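Local coordinates for protein separin (Saccharomyces cerevisiae, PDB 5U1T) that cleaves the SCC1 subunit of cohesin as a caspase-like cysteine protease, triggering chromosome segregation at anaphase onset, and is held inactive by securin for most of the cell cycle, at residues Asp1531-Asp1536 with Tyr1579-Ala1584; Asp1221-Met1226 with Cys1575-Leu1580; Gln523-Ile528 with His551-Tyr556; Gly534-Asp539 with Ile562-Asn567. All coordinates share one frame; numbering follows the deposited sequence.

Interaction 1 of 4, residues Asp1531-Asp1536 with Tyr1579-Ala1584; sequences DVTDKD and YLNGAA
N1581 reaches across to the backbone and side chain of T1533, and tracing it from CB outward gives most of this contact. Its CB passes 4.1 Å from D1536 CB; CG, anti to the carbonyl carbon (chi1 -82°), stands 3.9 Å from the same D1536 atom. OD1 accepts the backbone N-H of T1533 (N to OD1 3.0 Å, N-H...O angle 156°), with the donor tilted 20° from the carbonyl plane. The same oxygen lies 3.2 Å from V1532 CB. The other branch, ND2, donates to T1533 OG1 at 3.1 Å and makes a weak bond to D1536 OD2. On the apolar side, V1532 CG1 packs on A1584 CB at 3.5 Å. D1536 is held more firmly by the backbone N-H groups of H1576 and L1577, while T1533 OG1 also bonds to an acidic side chain of the bound partner protein. D1531 nears C1497, the probable catalytic cysteine, and bonds to S1498. One buried amide, donor and acceptor at once, thus ties T1533, which holds the N-cap position of helix 1534-1548 without a side-chain cap, to the loop before edge strand 1585-1589 of the caspase-like protease domain; its two bonds to T1533 would resist turning the amide over.

Interaction 2 of 4, residues Asp1221-Met1226 with Cys1575-Leu1580; sequences DLDKRM and CHLRYL
D1223 OD1 is gripped by two successive backbone N-H groups, those of Y1579 (N to OD1 2.6 Å) and L1580 (N to OD1 2.8 Å). The aspartate projects from helix 1209-1237 into the loop leading to strand 1585-1589, the antiparallel edge strand of the caspase-like protease fold. Its CG stands anti to the backbone N (chi1 -172°), which carries the carboxylate out toward the loop. The Y1579 N-H uses the syn lone pair of OD1, whereas L1580 N meets that oxygen nearly along the C-O axis. OD2 lies at the edge of the Y1579 ring, near its plane, 3.5 Å from CD1; carboxylate and ring planes are 49° apart. Putting an alanine at D1223 would probably leave the N-H groups of Y1579 and L1580 without their acceptor and let this bend of the loop move away from the helix. L1580 lays its CG against the helix backbone, 3.7 Å from D1223 N, while S1194 and R1219 also touch this leucine. M1226 crosses the tyrosine stem obliquely, SD 4.1 Å from Y1579 CB, and its bend at chi3 places CE 4.2 Å from L1580 CD2. The tyrosine OH has a weak bond to Q1227. On the buried side, L1580 CD1 rests on L1222 CB at 3.5 Å.

Interaction 3 of 4, residues Gln523-Ile528 with His551-Tyr556; sequences QLSRMI and HLLNKY
L524 and L553, each with CG anti to its own carbonyl carbon (chi1 -82° and -68°), carry the contact. Their CB atoms lie 3.9 Å apart. From there L524 CD1 reaches over the 3-10 turn, 3.3 Å from L553 O and 3.3 Å from N554 OD1, and crosses the asparagine, whose ND2 bonds to D548 O, at about a right angle. I528 and L553 meet tip to tip, CD1 to CD1 at 3.9 Å. The turn has its own polar brace: H551 ND1 accepts the backbone N-H of L553 (3.1 Å from N to ND1, angle 166°), the donor tilted from the ring plane. With ND1 accepting, NE2 is well suited to donate to E501, to which it is hydrogen-bonded, and S525 OG bonds to that same carboxylate. An alanine in place of H551 would probably leave the L553 N-H without its acceptor, E501 short of one partner and H65 without its stacked ring. The contact closes a buried junction between the start of helix 523-533 and the turn leading into helix 557-572, with helix 470-485 packed against I528 and L553, and I502 of helix 501-509 against H551 and L553.

Interaction 4 of 4, residues Gly534-Asp539 with Ile562-Asn567; sequences GIFDLD and IVYLLN
F536 drives an edge of its ring toward the face of Y564, and this offset edge-to-face (T-shaped) pair is the close-packed heart of the contact. The centroids are 5.3 Å apart with planes at 73°, and the nearest atoms are F536 CD2 and Y564 CE1 at 3.4 Å. The tyrosine CG, anti to the backbone N (chi1 -179°), starts the ring out from helix 557-572 toward the loop. Beyond the pair, the phenylalanine tip rests on the helix, CZ standing 3.3 Å from N567 CB. L538 covers the far end of the tyrosine: its CB is 3.3 Å from Y564 OH, and its CD1 sits 4.1 Å from CE1 of the same ring. The loop's other side is much looser. I535 and D539 direct their CB atoms away from the helix and are exposed to solvent. D537, also exposed, has a long, weak ion pair with R526, while D539 caps helix 540-543 through the backbone N of E542. An aromatic side chain of the bound partner protein also packs on F536. Loop and helix are therefore joined by ring and aliphatic contacts, with the loop's charges kept on the outside, so between these two segments packing, rather than directed polar bonds, probably sets how the loop lies.

Overall arrangement
The four contacts form two pairs far apart in an elongated chain. Interactions 1 and 2 adjoin in the protease domain, their centres about 8 Å apart, sharing Y1579 and L1580; together they fasten the loop before strand 1585-1589 to helices 1534-1548 and 1209-1237. Interactions 3 and 4 lie in the helical region, about 13 Å apart by centres, both using helix 557-572 or the turn before it, and joined by M527 and L538. Interactions 1, 3 and 4 are largely buried, 4 with an exposed flank on its loop; interaction 2 is partly buried. Side chains gripping backbone N-H groups dominate near the active site, whereas aliphatic and aromatic packing prevails in the helical region.

Interaction 1 of 4, residues Asp1531-Asp1536 with Tyr1579-Ala1584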
loop_
_atom_site.group_PDB
_atom_site.type_symbol
_atom_site.label_atom_id
_atom_site.label_comp_id
_atom_site.label_asym_id
_atom_site.label_seq_id
_atom_site.Cartn_x
_atom_site.Cartn_y
_atom_site.Cartn_z
ATOM N N ASP A 1531 25.626 24.754 -29.623
ATOM C CA ASP A 1531 25.209 24.749 -31.020
ATOM C C ASP A 1531 26.153 25.598 -31.848
ATOM O O ASP A 1531 26.617 26.650 -31.402
ATOM C CB ASP A 1531 23.773 25.257 -31.209
ATOM C CG ASP A 1531 22.750 24.509 -30.362
ATOM O OD1 ASP A 1531 23.008 23.351 -29.961
ATOM O OD2 ASP A 1531 21.679 25.099 -30.096
ATOM N N VAL A 1532 26.430 25.130 -33.059
ATOM C CA VAL A 1532 27.303 25.827 -33.990
ATOM C C VAL A 1532 26.588 26.066 -35.321
ATOM O O VAL A 1532 25.665 25.340 -35.654
ATOM C CB VAL A 1532 28.575 25.031 -34.224
ATOM C CG1 VAL A 1532 29.401 25.011 -32.966
ATOM C CG2 VAL A 1532 28.226 23.613 -34.644
ATOM N N THR A 1533 26.990 27.086 -36.068
ATOM C CA THR A 1533 26.313 27.423 -37.318
ATOM C C THR A 1533 27.104 26.897 -38.526
ATOM O O THR A 1533 28.333 26.795 -38.475
ATOM C CB THR A 1533 26.090 28.942 -37.442
ATOM O OG1 THR A 1533 27.358 29.626 -37.479
ATOM C CG2 THR A 1533 25.257 29.453 -36.273
ATOM N N ASP A 1534 26.406 26.588 -39.618
ATOM C CA ASP A 1534 26.922 25.597 -40.572
ATOM C C ASP A 1534 28.141 26.021 -41.397
ATOM O O ASP A 1534 29.082 25.235 -41.517
ATOM C CB ASP A 1534 25.779 25.102 -41.498
ATOM C CG ASP A 1534 25.518 26.006 -42.697
ATOM O OD1 ASP A 1534 24.904 27.081 -42.540
ATOM O OD2 ASP A 1534 25.880 25.612 -43.829
ATOM N N LYS A 1535 28.167 27.233 -41.944
ATOM C CA LYS A 1535 29.326 27.625 -42.766
ATOM C C LYS A 1535 30.639 27.583 -41.987
ATOM O O LYS A 1535 31.637 27.051 -42.475
ATOM C CB LYS A 1535 29.146 29.026 -43.367
ATOM C CG LYS A 1535 28.050 29.116 -44.396
ATOM C CD LYS A 1535 27.904 30.514 -44.945
ATOM C CE LYS A 1535 27.287 30.436 -46.326
ATOM N NZ LYS A 1535 28.164 29.607 -47.207
ATOM N N ASP A 1536 30.631 28.137 -40.778
ATOM C CA ASP A 1536 31.836 28.221 -39.954
ATOM C C ASP A 1536 32.330 26.862 -39.471
ATOM O O ASP A 1536 33.532 26.587 -39.475
ATOM C CB ASP A 1536 31.578 29.125 -38.756
ATOM C CG ASP A 1536 32.330 30.411 -38.837
ATOM O OD1 ASP A 1536 32.928 30.694 -39.903
ATOM O OD2 ASP A 1536 32.324 31.139 -37.824
ATOM N N TYR A 1579 34.976 32.385 -31.174
ATOM C CA TYR A 1579 34.590 31.748 -29.922
ATOM C C TYR A 1579 33.250 31.021 -30.018
ATOM O O TYR A 1579 33.206 29.835 -29.733
ATOM C CB TYR A 1579 34.573 32.771 -28.774
ATOM C CG TYR A 1579 35.928 33.393 -28.579
ATOM C CD1 TYR A 1579 36.310 34.494 -29.328
ATOM C CD2 TYR A 1579 36.855 32.841 -27.699
ATOM C CE1 TYR A 1579 37.556 35.041 -29.193
ATOM C CE2 TYR A 1579 38.109 33.391 -27.549
ATOM C CZ TYR A 1579 38.450 34.498 -28.294
ATOM O OH TYR A 1579 39.693 35.084 -28.170
ATOM N N LEU A 1580 32.174 31.705 -30.411
ATOM C CA LEU A 1580 30.858 31.047 -30.499
ATOM C C LEU A 1580 30.909 29.746 -31.310
ATOM O O LEU A 1580 30.227 28.782 -30.977
ATOM C CB LEU A 1580 29.796 31.977 -31.101
ATOM C CG LEU A 1580 29.153 33.065 -30.236
ATOM C CD1 LEU A 1580 27.927 33.641 -30.923
ATOM C CD2 LEU A 1580 28.812 32.577 -28.825
ATOM N N ASN A 1581 31.738 29.720 -32.355
ATOM C CA ASN A 1581 31.921 28.510 -33.149
ATOM C C ASN A 1581 33.255 27.804 -32.886
ATOM O O ASN A 1581 33.271 26.599 -32.600
ATOM C CB ASN A 1581 31.778 28.838 -34.633
ATOM C CG ASN A 1581 30.324 28.905 -35.072
ATOM O OD1 ASN A 1581 29.527 28.037 -34.734
ATOM N ND2 ASN A 1581 29.977 29.946 -35.820
ATOM N N GLY A 1582 34.360 28.556 -32.961
ATOM C CA GLY A 1582 35.705 28.016 -32.787
ATOM C C GLY A 1582 36.066 27.414 -31.424
ATOM O O GLY A 1582 36.953 26.560 -31.338
ATOM N N ALA A 1583 35.393 27.854 -30.358
ATOM C CA ALA A 1583 35.661 27.339 -29.016
ATOM C C ALA A 1583 34.774 26.147 -28.691
ATOM O O ALA A 1583 34.913 25.523 -27.638
ATOM C CB ALA A 1583 35.469 28.434 -27.969
ATOM N N ALA A 1584 33.859 25.846 -29.608
ATOM C CA ALA A 1584 32.864 24.809 -29.395
ATOM C C ALA A 1584 33.426 23.379 -29.459
ATOM O O ALA A 1584 33.045 22.539 -28.643
ATOM C CB ALA A 1584 31.739 24.978 -30.393
#

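Interaction 2 of 4, residues Asp1221-Met1226 with Cys1575-Leu1580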
loop_
_atom_site.group_PDB
_atom_site.type_symbol
_atom_site.label_atom_id
_atom_site.label_comp_id
_atom_site.label_asym_id
_atom_site.label_seq_id
_atom_site.Cartn_x
_atom_site.Cartn_y
_atom_site.Cartn_z
ATOM N N ASP A 1221 28.294 39.890 -31.220
ATOM C CA ASP A 1221 28.237 40.441 -29.879
ATOM C C ASP A 1221 28.344 39.366 -28.813
ATOM O O ASP A 1221 28.975 39.545 -27.772
ATOM C CB ASP A 1221 26.944 41.202 -29.697
ATOM C CG ASP A 1221 27.039 42.205 -28.613
ATOM O OD1 ASP A 1221 26.813 41.837 -27.439
ATOM O OD2 ASP A 1221 27.379 43.358 -28.941
ATOM N N LEU A 1222 27.688 38.250 -29.079
ATOM C CA LEU A 1222 27.767 37.089 -28.223
ATOM C C LEU A 1222 29.186 36.544 -28.227
ATOM O O LEU A 1222 29.681 36.084 -27.200
ATOM C CB LEU A 1222 26.765 36.025 -28.685
ATOM C CG LEU A 1222 25.320 36.270 -28.266
ATOM C CD1 LEU A 1222 24.352 35.340 -29.006
ATOM C CD2 LEU A 1222 25.208 36.084 -26.759
ATOM N N ASP A 1223 29.840 36.616 -29.383
ATOM C CA ASP A 1223 31.210 36.139 -29.515
ATOM C C ASP A 1223 32.155 36.996 -28.671
ATOM O O ASP A 1223 33.052 36.459 -28.031
ATOM C CB ASP A 1223 31.644 36.129 -30.988
ATOM C CG ASP A 1223 33.007 35.467 -31.207
ATOM O OD1 ASP A 1223 33.080 34.221 -31.224
ATOM O OD2 ASP A 1223 34.008 36.198 -31.394
ATOM N N LYS A 1224 31.941 38.312 -28.646
ATOM C CA LYS A 1224 32.824 39.192 -27.879
ATOM C C LYS A 1224 32.601 39.020 -26.385
ATOM O O LYS A 1224 33.561 39.064 -25.603
ATOM C CB LYS A 1224 32.640 40.670 -28.246
ATOM C CG LYS A 1224 33.635 41.610 -27.530
ATOM C CD LYS A 1224 33.415 43.078 -27.927
ATOM C CE LYS A 1224 34.538 44.024 -27.428
ATOM N NZ LYS A 1224 34.916 45.161 -28.396
ATOM N N ARG A 1225 31.340 38.844 -25.990
ATOM C CA ARG A 1225 31.018 38.608 -24.595
ATOM C C ARG A 1225 31.736 37.361 -24.090
ATOM O O ARG A 1225 32.275 37.363 -22.980
ATOM C CB ARG A 1225 29.517 38.476 -24.406
ATOM C CG ARG A 1225 28.777 39.781 -24.542
ATOM C CD ARG A 1225 27.268 39.567 -24.441
ATOM N NE ARG A 1225 26.881 38.620 -23.391
ATOM C CZ ARG A 1225 25.636 38.178 -23.202
ATOM N NH1 ARG A 1225 24.649 38.594 -23.988
ATOM N NH2 ARG A 1225 25.367 37.318 -22.223
ATOM N N MET A 1226 31.773 36.308 -24.909
ATOM C CA MET A 1226 32.446 35.081 -24.487
ATOM C C MET A 1226 33.966 35.223 -24.433
ATOM O O MET A 1226 34.612 34.744 -23.494
ATOM C CB MET A 1226 32.103 33.908 -25.389
ATOM C CG MET A 1226 32.757 32.645 -24.867
ATOM S SD MET A 1226 32.299 31.143 -25.714
ATOM C CE MET A 1226 30.550 31.043 -25.304
ATOM N N CYS A 1575 37.430 29.590 -38.274
ATOM C CA CYS A 1575 36.087 30.074 -38.051
ATOM C C CYS A 1575 36.037 31.572 -37.988
ATOM O O CYS A 1575 36.920 32.185 -37.454
ATOM C CB CYS A 1575 35.550 29.513 -36.749
ATOM S SG CYS A 1575 35.339 27.737 -36.695
ATOM N N HIS A 1576 34.996 32.167 -38.539
ATOM C CA HIS A 1576 34.862 33.609 -38.496
ATOM C C HIS A 1576 34.528 34.043 -37.096
ATOM O O HIS A 1576 34.997 35.057 -36.635
ATOM C CB HIS A 1576 33.770 34.083 -39.427
ATOM C CG HIS A 1576 34.265 34.473 -40.777
ATOM N ND1 HIS A 1576 33.418 34.799 -41.810
ATOM C CD2 HIS A 1576 35.518 34.595 -41.261
ATOM C CE1 HIS A 1576 34.130 35.106 -42.873
ATOM N NE2 HIS A 1576 35.408 34.991 -42.566
ATOM N N LEU A 1577 33.660 33.303 -36.431
ATOM C CA LEU A 1577 33.344 33.614 -35.063
ATOM C C LEU A 1577 34.283 32.716 -34.336
ATOM O O LEU A 1577 34.097 31.530 -34.265
ATOM C CB LEU A 1577 31.902 33.317 -34.743
ATOM C CG LEU A 1577 31.010 34.385 -35.348
ATOM C CD1 LEU A 1577 29.688 34.453 -34.639
ATOM C CD2 LEU A 1577 31.685 35.728 -35.280
ATOM N N ARG A 1578 35.353 33.287 -33.825
ATOM C CA ARG A 1578 36.361 32.490 -33.167
ATOM C C ARG A 1578 35.974 31.860 -31.858
ATOM O O ARG A 1578 36.588 30.904 -31.461
ATOM C CB ARG A 1578 37.659 33.261 -33.031
ATOM C CG ARG A 1578 38.315 33.534 -34.369
ATOM C CD ARG A 1578 39.635 34.262 -34.217
ATOM N NE ARG A 1578 40.223 34.582 -35.507
ATOM C CZ ARG A 1578 41.314 35.315 -35.657
ATOM N NH1 ARG A 1578 41.780 35.564 -36.865
ATOM N NH2 ARG A 1578 41.935 35.798 -34.598
ATOM N N TYR A 1579 34.976 32.385 -31.174
ATOM C CA TYR A 1579 34.590 31.748 -29.922
ATOM C C TYR A 1579 33.250 31.021 -30.018
ATOM O O TYR A 1579 33.206 29.835 -29.733
ATOM C CB TYR A 1579 34.573 32.771 -28.774
ATOM C CG TYR A 1579 35.928 33.393 -28.579
ATOM C CD1 TYR A 1579 36.310 34.494 -29.328
ATOM C CD2 TYR A 1579 36.855 32.841 -27.699
ATOM C CE1 TYR A 1579 37.556 35.041 -29.193
ATOM C CE2 TYR A 1579 38.109 33.391 -27.549
ATOM C CZ TYR A 1579 38.450 34.498 -28.294
ATOM O OH TYR A 1579 39.693 35.084 -28.170
ATOM N N LEU A 1580 32.174 31.705 -30.411
ATOM C CA LEU A 1580 30.858 31.047 -30.499
ATOM C C LEU A 1580 30.909 29.746 -31.310
ATOM O O LEU A 1580 30.227 28.782 -30.977
ATOM C CB LEU A 1580 29.796 31.977 -31.101
ATOM C CG LEU A 1580 29.153 33.065 -30.236
ATOM C CD1 LEU A 1580 27.927 33.641 -30.923
ATOM C CD2 LEU A 1580 28.812 32.577 -28.825
#

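Interaction 3 of 4, residues Gln523-Ile528 with His551-Tyr556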
loop_
_atom_site.group_PDB
_atom_site.type_symbol
_atom_site.label_atom_id
_atom_site.label_comp_id
_atom_site.label_asym_id
_atom_site.label_seq_id
_atom_site.Cartn_x
_atom_site.Cartn_y
_atom_site.Cartn_z
ATOM N N GLN A 523 -34.407 6.684 8.628
ATOM C CA GLN A 523 -33.039 7.161 8.406
ATOM C C GLN A 523 -31.982 6.153 8.832
ATOM O O GLN A 523 -31.058 5.881 8.071
ATOM C CB GLN A 523 -32.780 8.486 9.133
ATOM C CG GLN A 523 -33.394 9.729 8.481
ATOM C CD GLN A 523 -32.782 10.090 7.120
ATOM O OE1 GLN A 523 -31.602 10.456 7.031
ATOM N NE2 GLN A 523 -33.591 9.994 6.053
ATOM N N LEU A 524 -32.116 5.587 10.030
ATOM C CA LEU A 524 -31.083 4.694 10.565
ATOM C C LEU A 524 -30.959 3.415 9.754
ATOM O O LEU A 524 -29.900 2.795 9.740
ATOM C CB LEU A 524 -31.353 4.337 12.029
ATOM C CG LEU A 524 -30.934 5.334 13.115
ATOM C CD1 LEU A 524 -31.391 4.851 14.465
ATOM C CD2 LEU A 524 -29.434 5.569 13.120
ATOM N N SER A 525 -32.049 3.014 9.096
ATOM C CA SER A 525 -32.033 1.836 8.247
ATOM C C SER A 525 -31.337 2.164 6.929
ATOM O O SER A 525 -30.590 1.354 6.384
ATOM C CB SER A 525 -33.456 1.323 8.001
ATOM O OG SER A 525 -34.034 0.874 9.208
ATOM N N ARG A 526 -31.590 3.365 6.427
ATOM C CA ARG A 526 -30.935 3.838 5.224
ATOM C C ARG A 526 -29.449 4.050 5.464
ATOM O O ARG A 526 -28.645 3.841 4.559
ATOM C CB ARG A 526 -31.579 5.124 4.745
ATOM C CG ARG A 526 -33.054 4.988 4.541
ATOM C CD ARG A 526 -33.615 6.261 4.006
ATOM N NE ARG A 526 -32.998 6.575 2.732
ATOM C CZ ARG A 526 -33.155 7.728 2.091
ATOM N NH1 ARG A 526 -32.542 7.911 0.926
ATOM N NH2 ARG A 526 -33.912 8.690 2.608
ATOM N N MET A 527 -29.090 4.443 6.687
ATOM C CA MET A 527 -27.683 4.672 7.037
ATOM C C MET A 527 -26.896 3.385 7.032
ATOM O O MET A 527 -25.795 3.349 6.524
ATOM C CB MET A 527 -27.553 5.352 8.395
ATOM C CG MET A 527 -27.855 6.825 8.324
ATOM S SD MET A 527 -27.851 7.685 9.897
ATOM C CE MET A 527 -26.128 7.733 10.320
ATOM N N ILE A 528 -27.457 2.321 7.589
ATOM C CA ILE A 528 -26.783 1.041 7.513
ATOM C C ILE A 528 -26.657 0.655 6.036
ATOM O O ILE A 528 -25.600 0.203 5.606
ATOM C CB ILE A 528 -27.511 -0.054 8.313
ATOM C CG1 ILE A 528 -27.411 0.247 9.810
ATOM C CG2 ILE A 528 -26.885 -1.407 8.043
ATOM C CD1 ILE A 528 -28.100 -0.747 10.713
ATOM N N HIS A 551 -37.655 2.305 17.475
ATOM C CA HIS A 551 -36.828 1.569 16.535
ATOM C C HIS A 551 -35.733 0.840 17.273
ATOM O O HIS A 551 -35.131 1.410 18.168
ATOM C CB HIS A 551 -36.236 2.516 15.493
ATOM C CG HIS A 551 -35.967 1.865 14.169
ATOM N ND1 HIS A 551 -35.231 0.707 14.046
ATOM C CD2 HIS A 551 -36.349 2.205 12.918
ATOM C CE1 HIS A 551 -35.173 0.357 12.774
ATOM N NE2 HIS A 551 -35.843 1.252 12.069
ATOM N N LEU A 552 -35.477 -0.415 16.922
ATOM C CA LEU A 552 -34.378 -1.154 17.534
ATOM C C LEU A 552 -33.062 -0.438 17.230
ATOM O O LEU A 552 -32.143 -0.403 18.054
ATOM C CB LEU A 552 -34.313 -2.600 17.041
ATOM C CG LEU A 552 -33.136 -3.400 17.605
ATOM C CD1 LEU A 552 -33.295 -3.580 19.089
ATOM C CD2 LEU A 552 -32.968 -4.742 16.942
ATOM N N LEU A 553 -32.985 0.165 16.051
ATOM C CA LEU A 553 -31.736 0.776 15.625
ATOM C C LEU A 553 -31.412 2.007 16.468
ATOM O O LEU A 553 -30.294 2.496 16.443
ATOM C CB LEU A 553 -31.787 1.142 14.139
ATOM C CG LEU A 553 -31.831 -0.050 13.192
ATOM C CD1 LEU A 553 -31.601 0.448 11.809
ATOM C CD2 LEU A 553 -30.829 -1.103 13.576
ATOM N N ASN A 554 -32.383 2.495 17.233
ATOM C CA ASN A 554 -32.108 3.627 18.107
ATOM C C ASN A 554 -31.157 3.227 19.237
ATOM O O ASN A 554 -30.531 4.072 19.882
ATOM C CB ASN A 554 -33.415 4.199 18.671
ATOM C CG ASN A 554 -34.149 5.080 17.667
ATOM O OD1 ASN A 554 -33.518 5.695 16.788
ATOM N ND2 ASN A 554 -35.486 5.154 17.791
ATOM N N LYS A 555 -31.056 1.924 19.461
ATOM C CA LYS A 555 -30.205 1.354 20.489
ATOM C C LYS A 555 -28.729 1.381 20.038
ATOM O O LYS A 555 -27.798 1.213 20.840
ATOM C CB LYS A 555 -30.692 -0.068 20.786
ATOM C CG LYS A 555 -29.999 -0.808 21.887
ATOM C CD LYS A 555 -30.700 -2.141 22.113
ATOM C CE LYS A 555 -29.674 -3.234 22.380
ATOM N NZ LYS A 555 -30.290 -4.553 22.718
ATOM N N TYR A 556 -28.539 1.619 18.743
ATOM C CA TYR A 556 -27.229 1.566 18.110
ATOM C C TYR A 556 -26.948 2.813 17.308
ATOM O O TYR A 556 -26.129 2.797 16.397
ATOM C CB TYR A 556 -27.128 0.351 17.196
ATOM C CG TYR A 556 -27.413 -0.920 17.931
ATOM C CD1 TYR A 556 -26.459 -1.479 18.763
ATOM C CD2 TYR A 556 -28.650 -1.548 17.824
ATOM C CE1 TYR A 556 -26.706 -2.639 19.459
ATOM C CE2 TYR A 556 -28.916 -2.723 18.519
ATOM C CZ TYR A 556 -27.935 -3.264 19.339
ATOM O OH TYR A 556 -28.158 -4.429 20.046
#

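Interaction 4 of 4, residues Gly534-Asp539 with Ile562-Asn567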
loop_
_atom_site.group_PDB
_atom_site.type_symbol
_atom_site.label_atom_id
_atom_site.label_comp_id
_atom_site.label_asym_id
_atom_site.label_seq_id
_atom_site.Cartn_x
_atom_site.Cartn_y
_atom_site.Cartn_z
ATOM N N GLY A 534 -21.443 1.616 0.017
ATOM C CA GLY A 534 -20.466 2.592 -0.413
ATOM C C GLY A 534 -21.102 3.700 -1.223
ATOM O O GLY A 534 -20.457 4.312 -2.067
ATOM N N ILE A 535 -22.378 3.962 -0.978
ATOM C CA ILE A 535 -23.084 5.023 -1.675
ATOM C C ILE A 535 -23.803 5.877 -0.658
ATOM O O ILE A 535 -24.457 5.358 0.222
ATOM C CB ILE A 535 -24.096 4.469 -2.687
ATOM C CG1 ILE A 535 -23.399 3.545 -3.692
ATOM C CG2 ILE A 535 -24.824 5.607 -3.396
ATOM C CD1 ILE A 535 -22.381 4.251 -4.582
ATOM N N PHE A 536 -23.696 7.189 -0.769
ATOM C CA PHE A 536 -24.211 8.046 0.286
ATOM C C PHE A 536 -25.136 9.123 -0.284
ATOM O O PHE A 536 -24.690 10.080 -0.904
ATOM C CB PHE A 536 -23.016 8.606 1.080
ATOM C CG PHE A 536 -22.123 7.505 1.628
ATOM C CD1 PHE A 536 -21.076 6.991 0.870
ATOM C CD2 PHE A 536 -22.397 6.911 2.854
ATOM C CE1 PHE A 536 -20.308 5.940 1.331
ATOM C CE2 PHE A 536 -21.615 5.858 3.329
ATOM C CZ PHE A 536 -20.575 5.376 2.559
ATOM N N ASP A 537 -26.439 8.928 -0.088
ATOM C CA ASP A 537 -27.480 9.770 -0.695
ATOM C C ASP A 537 -28.340 10.519 0.354
ATOM O O ASP A 537 -29.375 11.109 0.023
ATOM C CB ASP A 537 -28.387 8.909 -1.612
ATOM C CG ASP A 537 -29.250 7.898 -0.832
ATOM O OD1 ASP A 537 -29.202 7.893 0.419
ATOM O OD2 ASP A 537 -30.000 7.103 -1.464
ATOM N N LEU A 538 -27.929 10.454 1.618
ATOM C CA LEU A 538 -28.672 11.104 2.694
ATOM C C LEU A 538 -28.280 12.565 2.828
ATOM O O LEU A 538 -27.111 12.884 2.883
ATOM C CB LEU A 538 -28.443 10.387 4.017
ATOM C CG LEU A 538 -28.836 8.911 4.068
ATOM C CD1 LEU A 538 -28.866 8.404 5.501
ATOM C CD2 LEU A 538 -30.194 8.698 3.403
ATOM N N ASP A 539 -29.255 13.457 2.875
ATOM C CA ASP A 539 -28.939 14.854 3.095
ATOM C C ASP A 539 -28.380 15.048 4.510
ATOM O O ASP A 539 -28.945 14.550 5.480
ATOM C CB ASP A 539 -30.169 15.733 2.876
ATOM C CG ASP A 539 -29.852 17.208 3.034
ATOM O OD1 ASP A 539 -29.841 17.681 4.186
ATOM O OD2 ASP A 539 -29.580 17.896 2.021
ATOM N N ILE A 562 -21.456 6.820 13.301
ATOM C CA ILE A 562 -20.032 6.975 13.063
ATOM C C ILE A 562 -19.581 6.040 11.942
ATOM O O ILE A 562 -18.651 6.379 11.217
ATOM C CB ILE A 562 -19.169 6.744 14.345
ATOM C CG1 ILE A 562 -19.159 5.291 14.782
ATOM C CG2 ILE A 562 -19.622 7.628 15.504
ATOM C CD1 ILE A 562 -18.431 5.116 16.101
ATOM N N VAL A 563 -20.242 4.894 11.758
ATOM C CA VAL A 563 -19.909 4.020 10.630
ATOM C C VAL A 563 -20.263 4.734 9.346
ATOM O O VAL A 563 -19.569 4.620 8.330
ATOM C CB VAL A 563 -20.640 2.666 10.674
ATOM C CG1 VAL A 563 -20.466 1.886 9.343
ATOM C CG2 VAL A 563 -20.153 1.849 11.838
ATOM N N TYR A 564 -21.341 5.497 9.403
ATOM C CA TYR A 564 -21.794 6.222 8.236
ATOM C C TYR A 564 -20.789 7.343 7.922
ATOM O O TYR A 564 -20.386 7.511 6.774
ATOM C CB TYR A 564 -23.218 6.762 8.453
ATOM C CG TYR A 564 -23.763 7.517 7.270
ATOM C CD1 TYR A 564 -24.375 6.859 6.215
ATOM C CD2 TYR A 564 -23.642 8.896 7.197
ATOM C CE1 TYR A 564 -24.861 7.563 5.119
ATOM C CE2 TYR A 564 -24.116 9.606 6.122
ATOM C CZ TYR A 564 -24.719 8.944 5.080
ATOM O OH TYR A 564 -25.186 9.693 4.011
ATOM N N LEU A 565 -20.356 8.085 8.938
ATOM C CA LEU A 565 -19.451 9.210 8.713
ATOM C C LEU A 565 -18.061 8.742 8.224
ATOM O O LEU A 565 -17.501 9.311 7.285
ATOM C CB LEU A 565 -19.328 10.049 9.983
ATOM C CG LEU A 565 -20.604 10.785 10.372
ATOM C CD1 LEU A 565 -20.418 11.489 11.683
ATOM C CD2 LEU A 565 -20.990 11.763 9.314
ATOM N N LEU A 566 -17.524 7.698 8.846
ATOM C CA LEU A 566 -16.309 7.086 8.358
ATOM C C LEU A 566 -16.383 6.793 6.863
ATOM O O LEU A 566 -15.541 7.244 6.078
ATOM C CB LEU A 566 -16.028 5.801 9.111
ATOM C CG LEU A 566 -14.776 5.125 8.574
ATOM C CD1 LEU A 566 -13.569 5.840 9.137
ATOM C CD2 LEU A 566 -14.754 3.635 8.881
ATOM N N ASN A 567 -17.410 6.044 6.476
ATOM C CA ASN A 567 -17.547 5.611 5.095
ATOM C C ASN A 567 -17.912 6.758 4.170
ATOM O O ASN A 567 -17.513 6.759 3.013
ATOM C CB ASN A 567 -18.562 4.480 4.992
ATOM C CG ASN A 567 -17.989 3.150 5.433
ATOM O OD1 ASN A 567 -18.006 2.818 6.622
ATOM N ND2 ASN A 567 -17.474 2.378 4.479
#